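Local coordinates for protein glycoside Hydrolase Family 43_12 (Metagenome, PDB 7JVH) that probably hydrolyses glycosidic bonds in arabinose- or xylose-containing plant glycans, as a gut-microbial glycoside hydrolase of family 43, at residues F33-E38 and Q438-Y443; D40-N45 and N379-Y384; P49-S54 and S358-M363. All coordinates share one frame; numbering follows the deposited sequence.

Contact 1: residues F33-E38 and Q438-Y443; sequences FTYTGE and QQHIKY
Tyr35 OH is gripped by two nitrogens of residues 438-443. It lies 2.6 Å from His440 ND1, in a hydrogen bond where either partner could be the donor. Gln439 N donates to the same Tyr35 OH over 2.8 Å, with a bent N-H path of 138°. The phenol oxygen meets His440 at the edge of the imidazole, in its plane. The two rings stand rim to rim.

Tyr35 CG is anti to the backbone N (chi1 173°), which sends the phenol from the strand to the turn. On the way Tyr35 CE1 touches Tyr443 CD1 at 3.4 Å, the two rings being inclined by 39°. A leucine here would probably leave His440 ND1 and Gln439 N without this shared partner and open a gap beside Tyr443.

Gly37 CA sits over the His440 ring, 3.4 Å from its centroid, in a CH-pi contact. The lack of a side chain on Gly37 lets the backbone lie this close. Gly37 and Tyr443 form an antiparallel non-hydrogen-bonded pair, and next to it Glu38 N donates to Lys442 O at 2.9 Å.

Strand 28-37 pairs with strand 442-451 here and also with strand 383-386, so this N-terminal strand joins an antiparallel sheet whose other strands lie largely in the C-terminal concanavalin A-like region. Tyr443 packs on Val561 of strand 560-566, in another sheet.

Contact 2: residues D40-N45 and N379-Y384; sequences DIYAKN and NGNFTY
The Tyr42 ring is sandwiched between Gly380 and its own helix neighbour Ile41. Gly380 CA lies over the centre of one face in a CH-pi contact, 3.7 Å from the ring centroid. Ile41 CG2 covers the opposite face. The edge is met by Asn381, whose OD1 comes to 3.4 Å from Tyr42 CD2, close to the ring plane. The Asn381 amide stands nearly upright to the ring, with the planes 86° apart. Its other end, ND2, lies beside Tyr42 CB at 3.8 Å. The same ND2 is hydrogen-bonded to Asp39 O, so the amide is held in place from the residue just before helix 40-43.

With CG anti to the carbonyl carbon (chi1 -57°), the Tyr42 ring extends from the helix to lie along Gly380. The phenol end meets Asn379 through a water. Tyr42 OH donates to the water over 2.6 Å. The water in turn donates to Asn379 OD1, also over 2.6 Å. A second donor, Gly380 N, holds Asn379 OD1 at 2.8 Å, so this carbonyl accepts from both the water and the backbone N of the next residue. Gly380 has a positive phi of 58°, which favours glycine.

This is plain packing of a connecting helix on a connecting loop. The short helix 40-43 follows strand 28-37 and leads on to strand 51-53. Residues 379-382 lead into strand 383-386, beside strand 28-37. Gly380 O accepts from His440 NE2, and Tyr42 meets Tyr53 edge-to-face, so both neighbouring contacts border this one.

Contact 3: residues P49-S54 and S358-M363; sequences PNEFYS and SIKQKM
Strands 51-53 and 360-362 run antiparallel, with 141° between their directions, Phe52 and Gln361 forming the hydrogen-bonded pair through two 3.1 Å bonds (Phe52 N to Gln361 O and Gln361 N to Phe52 O), while Met363 N to Asn50 O and Ser54 N to Ile359 O, each 2.9 Å, carry the ladder beyond the strands.

Phe52 and Gln361 share one face of this two-stranded sheet. Phe52 CG sits between the backbone N and the carbonyl carbon (chi1 76°), which swings the ring across to the partner strand. Its CE1 presses on Gln361 CB at 3.2 Å, a tight approach. Lys362 O lies at the ring edge. Phe52 CD1 also touches CG of Met363, a selenomethionine, at 3.6 Å.

The other face carries Tyr53 and Lys360, side by side and pointing the same way. Tyr53 CD1 packs on Ile359 CG1 at 3.8 Å. The end of Lys360 bends at chi3 toward Glu51. Its NZ makes a long salt bridge with Glu51 OE2 at 3.5 Å, and its CE lies against the carboxylate. Glu51 OE1 accepts from Lys48 N as well, which helps to fix the carboxylate.

The five four-stranded sheets of the chain are consistent with the five-bladed beta-propeller of family 43. The present pair lies against strand 335-342 of one sheet: Gln361 packs on Leu339 and Pro340, and Ser54 OG bonds to Met338 N. Phe52 and Met363 rest on Ile95, in the loop between strands 85-91 and 98-102 of another. Ile359 also touches Ile41 and Tyr42 of helix 40-43.

The three contacts form a series from the C-terminal sheet toward the probable five-bladed propeller. Contact 2 sits between the others, its centre 10 Å from that of contact 1 and 13 Å from that of contact 3. Contacts 1 and 3 do not touch; their nearest atoms are about 9 Å apart. Thr36 OG1 probably bonds to Thr383 OG1 at 2.6 Å, joining contacts 1 and 2. Tyr53 OH probably bonds to Asn45 O at 2.5 Å, joining contacts 2 and 3. In sequence the pairings are nested, 3 inside 2 inside 1. They join parts of the fold by packing and backbone pairing.

Contact 1: residues F33-E38 and Q438-Y443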
loop_
_atom_site.group_PDB
_atom_site.type_symbol
_atom_site.label_atom_id
_atom_site.label_comp_id
_atom_site.label_asym_id
_atom_site.label_seq_id
_atom_site.Cartn_x
_atom_site.Cartn_y
_atom_site.Cartn_z
ATOM N N PHE A 33 19.300 9.716 -2.239
ATOM C CA PHE A 33 18.004 9.807 -2.886
ATOM C C PHE A 33 17.206 10.935 -2.231
ATOM O O PHE A 33 17.133 11.005 -1.007
ATOM C CB PHE A 33 17.208 8.486 -2.805
ATOM C CG PHE A 33 16.047 8.444 -3.749
ATOM C CD1 PHE A 33 14.808 8.942 -3.390
ATOM C CD2 PHE A 33 16.199 7.924 -5.020
ATOM C CE1 PHE A 33 13.736 8.910 -4.275
ATOM C CE2 PHE A 33 15.123 7.871 -5.917
ATOM C CZ PHE A 33 13.894 8.376 -5.540
ATOM N N THR A 34 16.607 11.794 -3.056
ATOM C CA THR A 34 15.753 12.878 -2.590
ATOM C C THR A 34 14.405 12.772 -3.268
ATOM O O THR A 34 14.343 12.632 -4.485
ATOM C CB THR A 34 16.369 14.292 -2.871
ATOM O OG1 THR A 34 17.654 14.377 -2.248
ATOM C CG2 THR A 34 15.499 15.390 -2.338
ATOM N N TYR A 35 13.340 12.830 -2.462
ATOM C CA TYR A 35 11.965 12.823 -2.941
ATOM C C TYR A 35 11.235 14.042 -2.379
ATOM O O TYR A 35 11.221 14.248 -1.157
ATOM C CB TYR A 35 11.251 11.529 -2.516
ATOM C CG TYR A 35 9.760 11.510 -2.821
ATOM C CD1 TYR A 35 9.292 11.173 -4.086
ATOM C CD2 TYR A 35 8.826 11.829 -1.843
ATOM C CE1 TYR A 35 7.939 11.162 -4.372
ATOM C CE2 TYR A 35 7.466 11.824 -2.111
ATOM C CZ TYR A 35 7.021 11.475 -3.372
ATOM O OH TYR A 35 5.665 11.466 -3.642
ATOM N N THR A 36 10.642 14.839 -3.278
ATOM C CA THR A 36 9.925 16.061 -2.931
ATOM C C THR A 36 8.520 16.038 -3.512
ATOM O O THR A 36 8.354 16.036 -4.729
ATOM C CB THR A 36 10.683 17.348 -3.414
ATOM O OG1 THR A 36 11.936 17.451 -2.736
ATOM C CG2 THR A 36 9.859 18.615 -3.154
ATOM N N GLY A 37 7.516 16.038 -2.620
ATOM C CA GLY A 37 6.112 16.124 -2.996
ATOM C C GLY A 37 5.739 17.579 -3.197
ATOM O O GLY A 37 6.218 18.446 -2.462
ATOM N N GLU A 38 4.904 17.846 -4.209
ATOM C CA GLU A 38 4.588 19.205 -4.673
ATOM C C GLU A 38 3.144 19.261 -5.180
ATOM O O GLU A 38 2.876 19.786 -6.266
ATOM C CB GLU A 38 5.522 19.652 -5.823
ATOM C CG GLU A 38 7.021 19.541 -5.578
ATOM C CD GLU A 38 7.831 19.452 -6.883
ATOM O OE1 GLU A 38 7.557 18.596 -7.745
ATOM O OE2 GLU A 38 8.788 20.237 -7.056
ATOM N N GLN A 438 5.210 6.424 -4.777
ATOM C CA GLN A 438 4.794 7.728 -5.278
ATOM C C GLN A 438 3.662 8.197 -4.363
ATOM O O GLN A 438 2.538 7.664 -4.412
ATOM C CB GLN A 438 4.340 7.660 -6.728
ATOM C CG GLN A 438 3.840 8.980 -7.275
ATOM C CD GLN A 438 3.784 9.042 -8.803
ATOM O OE1 GLN A 438 4.227 8.132 -9.488
ATOM N NE2 GLN A 438 3.252 10.139 -9.332
ATOM N N GLN A 439 3.968 9.199 -3.524
ATOM C CA GLN A 439 3.034 9.694 -2.519
ATOM C C GLN A 439 2.230 10.897 -2.979
ATOM O O GLN A 439 1.326 11.338 -2.276
ATOM C CB GLN A 439 3.772 10.004 -1.218
ATOM C CG GLN A 439 4.238 8.743 -0.507
ATOM C CD GLN A 439 4.879 9.037 0.826
ATOM O OE1 GLN A 439 5.977 9.565 0.888
ATOM N NE2 GLN A 439 4.211 8.670 1.900
ATOM N N HIS A 440 2.539 11.400 -4.176
ATOM C CA HIS A 440 1.946 12.617 -4.719
ATOM C C HIS A 440 1.732 12.480 -6.216
ATOM O O HIS A 440 2.464 11.724 -6.897
ATOM C CB HIS A 440 2.895 13.812 -4.500
ATOM C CG HIS A 440 3.251 14.035 -3.071
ATOM N ND1 HIS A 440 4.220 13.296 -2.431
ATOM C CD2 HIS A 440 2.772 14.909 -2.154
ATOM C CE1 HIS A 440 4.316 13.707 -1.177
ATOM N NE2 HIS A 440 3.456 14.689 -0.988
ATOM N N ILE A 441 0.769 13.257 -6.727
ATOM C CA ILE A 441 0.525 13.339 -8.168
ATOM C C ILE A 441 1.661 14.133 -8.812
ATOM O O ILE A 441 2.170 13.762 -9.869
ATOM C CB ILE A 441 -0.822 14.019 -8.479
ATOM C CG1 ILE A 441 -1.966 13.317 -7.746
ATOM C CG2 ILE A 441 -1.092 13.966 -9.976
ATOM C CD1 ILE A 441 -3.285 14.043 -7.865
ATOM N N LYS A 442 2.039 15.234 -8.157
ATOM C CA LYS A 442 3.148 16.080 -8.593
ATOM C C LYS A 442 4.346 15.881 -7.679
ATOM O O LYS A 442 4.266 16.154 -6.495
ATOM C CB LYS A 442 2.750 17.544 -8.566
ATOM C CG LYS A 442 1.887 17.978 -9.730
ATOM C CD LYS A 442 1.507 19.446 -9.579
ATOM C CE LYS A 442 0.701 19.906 -10.782
ATOM N NZ LYS A 442 0.305 21.346 -10.626
ATOM N N TYR A 443 5.449 15.381 -8.237
ATOM C CA TYR A 443 6.665 15.182 -7.470
ATOM C C TYR A 443 7.914 15.383 -8.332
ATOM O O TYR A 443 7.853 15.462 -9.559
ATOM C CB TYR A 443 6.677 13.819 -6.728
ATOM C CG TYR A 443 7.153 12.629 -7.524
ATOM C CD1 TYR A 443 8.501 12.266 -7.533
ATOM C CD2 TYR A 443 6.261 11.843 -8.252
ATOM C CE1 TYR A 443 8.948 11.179 -8.251
ATOM C CE2 TYR A 443 6.694 10.735 -8.956
ATOM C CZ TYR A 443 8.036 10.415 -8.959
ATOM O OH TYR A 443 8.469 9.321 -9.694
#

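Contact 2: residues D40-N45 and N379-Y384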
loop_
_atom_site.group_PDB
_atom_site.type_symbol
_atom_site.label_atom_id
_atom_site.label_comp_id
_atom_site.label_asym_id
_atom_site.label_seq_id
_atom_site.Cartn_x
_atom_site.Cartn_y
_atom_site.Cartn_z
ATOM N N ASP A 40 -0.730 20.481 -5.435
ATOM C CA ASP A 40 -1.497 21.710 -5.402
ATOM C C ASP A 40 -2.368 21.825 -4.140
ATOM O O ASP A 40 -2.413 22.878 -3.502
ATOM C CB ASP A 40 -2.393 21.788 -6.640
ATOM C CG ASP A 40 -1.616 21.859 -7.932
ATOM O OD1 ASP A 40 -0.399 22.148 -7.921
ATOM O OD2 ASP A 40 -2.224 21.625 -8.992
ATOM N N ILE A 41 -3.050 20.729 -3.797
ATOM C CA ILE A 41 -4.058 20.709 -2.754
ATOM C C ILE A 41 -3.522 21.184 -1.385
ATOM O O ILE A 41 -4.224 21.863 -0.642
ATOM C CB ILE A 41 -4.731 19.309 -2.626
ATOM C CG1 ILE A 41 -6.061 19.399 -1.875
ATOM C CG2 ILE A 41 -3.810 18.317 -1.940
ATOM C CD1 ILE A 41 -7.156 20.079 -2.678
ATOM N N TYR A 42 -2.284 20.802 -1.064
ATOM C CA TYR A 42 -1.664 21.118 0.212
ATOM C C TYR A 42 -1.176 22.567 0.217
ATOM O O TYR A 42 -1.301 23.263 1.240
ATOM C CB TYR A 42 -0.500 20.178 0.506
ATOM C CG TYR A 42 -0.898 18.719 0.507
ATOM C CD1 TYR A 42 -1.845 18.255 1.400
ATOM C CD2 TYR A 42 -0.326 17.800 -0.381
ATOM C CE1 TYR A 42 -2.215 16.941 1.425
ATOM C CE2 TYR A 42 -0.696 16.466 -0.365
ATOM C CZ TYR A 42 -1.642 16.045 0.540
ATOM O OH TYR A 42 -2.025 14.727 0.577
ATOM N N ALA A 43 -0.625 23.008 -0.924
ATOM C CA ALA A 43 -0.153 24.377 -1.111
ATOM C C ALA A 43 -1.292 25.405 -1.027
ATOM O O ALA A 43 -1.105 26.496 -0.508
ATOM C CB ALA A 43 0.577 24.490 -2.447
ATOM N N LYS A 44 -2.460 25.032 -1.554
ATOM C CA LYS A 44 -3.663 25.855 -1.556
ATOM C C LYS A 44 -4.488 25.805 -0.260
ATOM O O LYS A 44 -5.364 26.635 -0.078
ATOM C CB LYS A 44 -4.575 25.461 -2.713
ATOM C CG LYS A 44 -3.993 25.697 -4.106
ATOM C CD LYS A 44 -4.888 25.180 -5.223
ATOM C CE LYS A 44 -6.352 25.505 -4.901
ATOM N NZ LYS A 44 -7.195 25.581 -6.109
ATOM N N ASN A 45 -4.185 24.857 0.626
ATOM C CA ASN A 45 -4.909 24.694 1.878
ATOM C C ASN A 45 -3.913 24.518 3.017
ATOM O O ASN A 45 -3.743 23.409 3.518
ATOM C CB ASN A 45 -5.828 23.468 1.812
ATOM C CG ASN A 45 -6.890 23.571 0.745
ATOM O OD1 ASN A 45 -8.022 23.978 1.038
ATOM N ND2 ASN A 45 -6.551 23.161 -0.495
ATOM N N ASN A 379 3.538 14.062 5.964
ATOM C CA ASN A 379 2.306 14.308 5.217
ATOM C C ASN A 379 2.402 15.678 4.551
ATOM O O ASN A 379 3.451 16.339 4.629
ATOM C CB ASN A 379 1.065 14.187 6.106
ATOM C CG ASN A 379 -0.121 13.600 5.362
ATOM O OD1 ASN A 379 -0.656 14.221 4.434
ATOM N ND2 ASN A 379 -0.518 12.393 5.728
ATOM N N GLY A 380 1.340 16.099 3.866
ATOM C CA GLY A 380 1.384 17.316 3.071
ATOM C C GLY A 380 2.483 17.246 2.010
ATOM O O GLY A 380 2.756 16.184 1.460
ATOM N N ASN A 381 3.089 18.396 1.722
ATOM C CA ASN A 381 4.233 18.517 0.836
ATOM C C ASN A 381 5.492 18.614 1.680
ATOM O O ASN A 381 5.550 19.356 2.649
ATOM C CB ASN A 381 4.093 19.728 -0.077
ATOM C CG ASN A 381 3.096 19.503 -1.179
ATOM O OD1 ASN A 381 2.838 18.366 -1.560
ATOM N ND2 ASN A 381 2.523 20.566 -1.706
ATOM N N PHE A 382 6.500 17.820 1.304
ATOM C CA PHE A 382 7.703 17.633 2.085
ATOM C C PHE A 382 8.814 17.103 1.189
ATOM O O PHE A 382 8.589 16.785 0.024
ATOM C CB PHE A 382 7.443 16.684 3.243
ATOM C CG PHE A 382 7.041 15.298 2.812
ATOM C CD1 PHE A 382 7.983 14.325 2.556
ATOM C CD2 PHE A 382 5.697 14.970 2.671
ATOM C CE1 PHE A 382 7.598 13.060 2.171
ATOM C CE2 PHE A 382 5.312 13.706 2.296
ATOM C CZ PHE A 382 6.262 12.745 2.038
ATOM N N THR A 383 10.019 17.027 1.754
ATOM C CA THR A 383 11.190 16.503 1.089
ATOM C C THR A 383 11.813 15.464 1.997
ATOM O O THR A 383 12.034 15.726 3.186
ATOM C CB THR A 383 12.210 17.604 0.764
ATOM O OG1 THR A 383 11.720 18.360 -0.344
ATOM C CG2 THR A 383 13.562 17.031 0.402
ATOM N N TYR A 384 12.075 14.277 1.417
ATOM C CA TYR A 384 12.793 13.204 2.077
ATOM C C TYR A 384 14.108 12.996 1.330
ATOM O O TYR A 384 14.115 12.558 0.177
ATOM C CB TYR A 384 11.956 11.934 2.085
ATOM C CG TYR A 384 12.673 10.690 2.578
ATOM C CD1 TYR A 384 13.522 10.742 3.672
ATOM C CD2 TYR A 384 12.474 9.445 1.956
ATOM C CE1 TYR A 384 14.175 9.618 4.126
ATOM C CE2 TYR A 384 13.123 8.304 2.424
ATOM C CZ TYR A 384 13.971 8.397 3.505
ATOM O OH TYR A 384 14.632 7.294 3.991
HETATM O O HOH W 1 -2.754 13.918 2.942
#

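Contact 3: residues P49-S54 and S358-M363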
loop_
_atom_site.group_PDB
_atom_site.type_symbol
_atom_site.label_atom_id
_atom_site.label_comp_id
_atom_site.label_asym_id
_atom_site.label_seq_id
_atom_site.Cartn_x
_atom_site.Cartn_y
_atom_site.Cartn_z
ATOM N N PRO A 49 -3.419 25.619 13.287
ATOM C CA PRO A 49 -2.724 24.874 14.343
ATOM C C PRO A 49 -3.379 23.566 14.798
ATOM O O PRO A 49 -2.659 22.705 15.301
ATOM C CB PRO A 49 -2.697 25.879 15.516
ATOM C CG PRO A 49 -2.797 27.218 14.867
ATOM C CD PRO A 49 -3.663 27.029 13.652
ATOM N N ASN A 50 -4.696 23.461 14.642
ATOM C CA ASN A 50 -5.444 22.276 15.126
ATOM C C ASN A 50 -5.918 21.413 13.962
ATOM O O ASN A 50 -6.868 20.663 14.148
ATOM C CB ASN A 50 -6.696 22.707 15.882
ATOM C CG ASN A 50 -7.728 23.303 14.958
ATOM O OD1 ASN A 50 -7.404 24.134 14.129
ATOM N ND2 ASN A 50 -8.967 22.874 15.085
ATOM N N GLU A 51 -5.256 21.488 12.820
ATOM C CA GLU A 51 -5.729 20.709 11.663
ATOM C C GLU A 51 -4.664 19.705 11.229
ATOM O O GLU A 51 -3.538 19.806 11.689
ATOM C CB GLU A 51 -6.068 21.682 10.540
ATOM C CG GLU A 51 -7.355 22.438 10.772
ATOM C CD GLU A 51 -7.593 23.535 9.760
ATOM O OE1 GLU A 51 -6.636 24.247 9.465
ATOM O OE2 GLU A 51 -8.717 23.670 9.279
ATOM N N PHE A 52 -5.060 18.754 10.392
ATOM C CA PHE A 52 -4.152 17.735 9.812
ATOM C C PHE A 52 -4.691 17.346 8.443
ATOM O O PHE A 52 -5.856 17.577 8.173
ATOM C CB PHE A 52 -3.991 16.511 10.709
ATOM C CG PHE A 52 -5.141 15.538 10.720
ATOM C CD1 PHE A 52 -6.324 15.848 11.359
ATOM C CD2 PHE A 52 -5.034 14.298 10.123
ATOM C CE1 PHE A 52 -7.365 14.944 11.403
ATOM C CE2 PHE A 52 -6.089 13.409 10.147
ATOM C CZ PHE A 52 -7.254 13.733 10.784
ATOM N N TYR A 53 -3.808 16.849 7.589
ATOM C CA TYR A 53 -4.172 16.365 6.265
ATOM C C TYR A 53 -4.580 14.890 6.318
ATOM O O TYR A 53 -3.931 14.089 6.991
ATOM C CB TYR A 53 -2.992 16.552 5.305
ATOM C CG TYR A 53 -2.650 18.008 4.998
ATOM C CD1 TYR A 53 -3.619 18.881 4.517
ATOM C CD2 TYR A 53 -1.354 18.497 5.151
ATOM C CE1 TYR A 53 -3.317 20.181 4.197
ATOM C CE2 TYR A 53 -1.040 19.807 4.838
ATOM C CZ TYR A 53 -2.029 20.647 4.366
ATOM O OH TYR A 53 -1.765 21.959 4.064
ATOM N N SER A 54 -5.635 14.675 5.541
ATOM C CA SER A 54 -6.280 13.393 5.212
ATOM C C SER A 54 -6.374 13.271 3.693
ATOM O O SER A 54 -7.096 14.003 3.051
ATOM C CB SER A 54 -7.602 13.232 5.857
ATOM O OG SER A 54 -8.049 11.908 5.702
ATOM N N SER A 358 -12.733 16.749 2.204
ATOM C CA SER A 358 -11.725 17.771 2.059
ATOM C C SER A 358 -10.448 17.259 2.689
ATOM O O SER A 358 -10.460 16.391 3.568
ATOM C CB SER A 358 -12.161 19.107 2.657
ATOM O OG SER A 358 -12.576 18.936 3.987
ATOM N N ILE A 359 -9.343 17.832 2.212
ATOM C CA ILE A 359 -7.994 17.502 2.635
ATOM C C ILE A 359 -7.712 17.771 4.111
ATOM O O ILE A 359 -6.849 17.130 4.690
ATOM C CB ILE A 359 -6.994 18.232 1.726
ATOM C CG1 ILE A 359 -5.669 17.485 1.691
ATOM C CG2 ILE A 359 -6.845 19.685 2.124
ATOM C CD1 ILE A 359 -5.712 16.164 0.969
ATOM N N LYS A 360 -8.470 18.702 4.710
ATOM C CA LYS A 360 -8.284 19.112 6.106
ATOM C C LYS A 360 -9.370 18.579 6.994
ATOM O O LYS A 360 -10.522 18.626 6.640
ATOM C CB LYS A 360 -8.274 20.619 6.223
ATOM C CG LYS A 360 -7.040 21.239 5.601
ATOM C CD LYS A 360 -7.283 22.687 5.218
ATOM C CE LYS A 360 -7.209 23.622 6.392
ATOM N NZ LYS A 360 -7.923 24.898 6.118
ATOM N N GLN A 361 -8.944 18.116 8.159
ATOM C CA GLN A 361 -9.817 17.583 9.222
ATOM C C GLN A 361 -9.324 18.192 10.525
ATOM O O GLN A 361 -8.119 18.404 10.644
ATOM C CB GLN A 361 -9.603 16.081 9.387
ATOM C CG GLN A 361 -9.956 15.267 8.160
ATOM C CD GLN A 361 -11.446 15.147 8.078
ATOM O OE1 GLN A 361 -12.093 14.885 9.072
ATOM N NE2 GLN A 361 -11.997 15.367 6.899
ATOM N N LYS A 362 -10.225 18.456 11.464
ATOM C CA LYS A 362 -9.752 18.981 12.756
ATOM C C LYS A 362 -9.108 17.810 13.483
ATOM O O LYS A 362 -9.634 16.728 13.370
ATOM C CB LYS A 362 -10.942 19.560 13.518
ATOM C CG LYS A 362 -11.974 20.249 12.643
ATOM C CD LYS A 362 -13.224 20.672 13.373
ATOM C CE LYS A 362 -14.477 19.971 12.897
ATOM N NZ LYS A 362 -15.486 20.914 12.370
HETATM N N MSE A 363 -8.018 18.035 14.212
HETATM C CA MSE A 363 -7.362 16.950 14.988
HETATM C C MSE A 363 -8.117 16.741 16.306
HETATM O O MSE A 363 -8.955 17.554 16.662
HETATM C CB MSE A 363 -5.934 17.346 15.383
HETATM C CG MSE A 363 -4.979 17.616 14.248
HETATM SE SE MSE A 363 -3.166 17.874 14.865
HETATM C CE MSE A 363 -2.684 16.358 15.878
#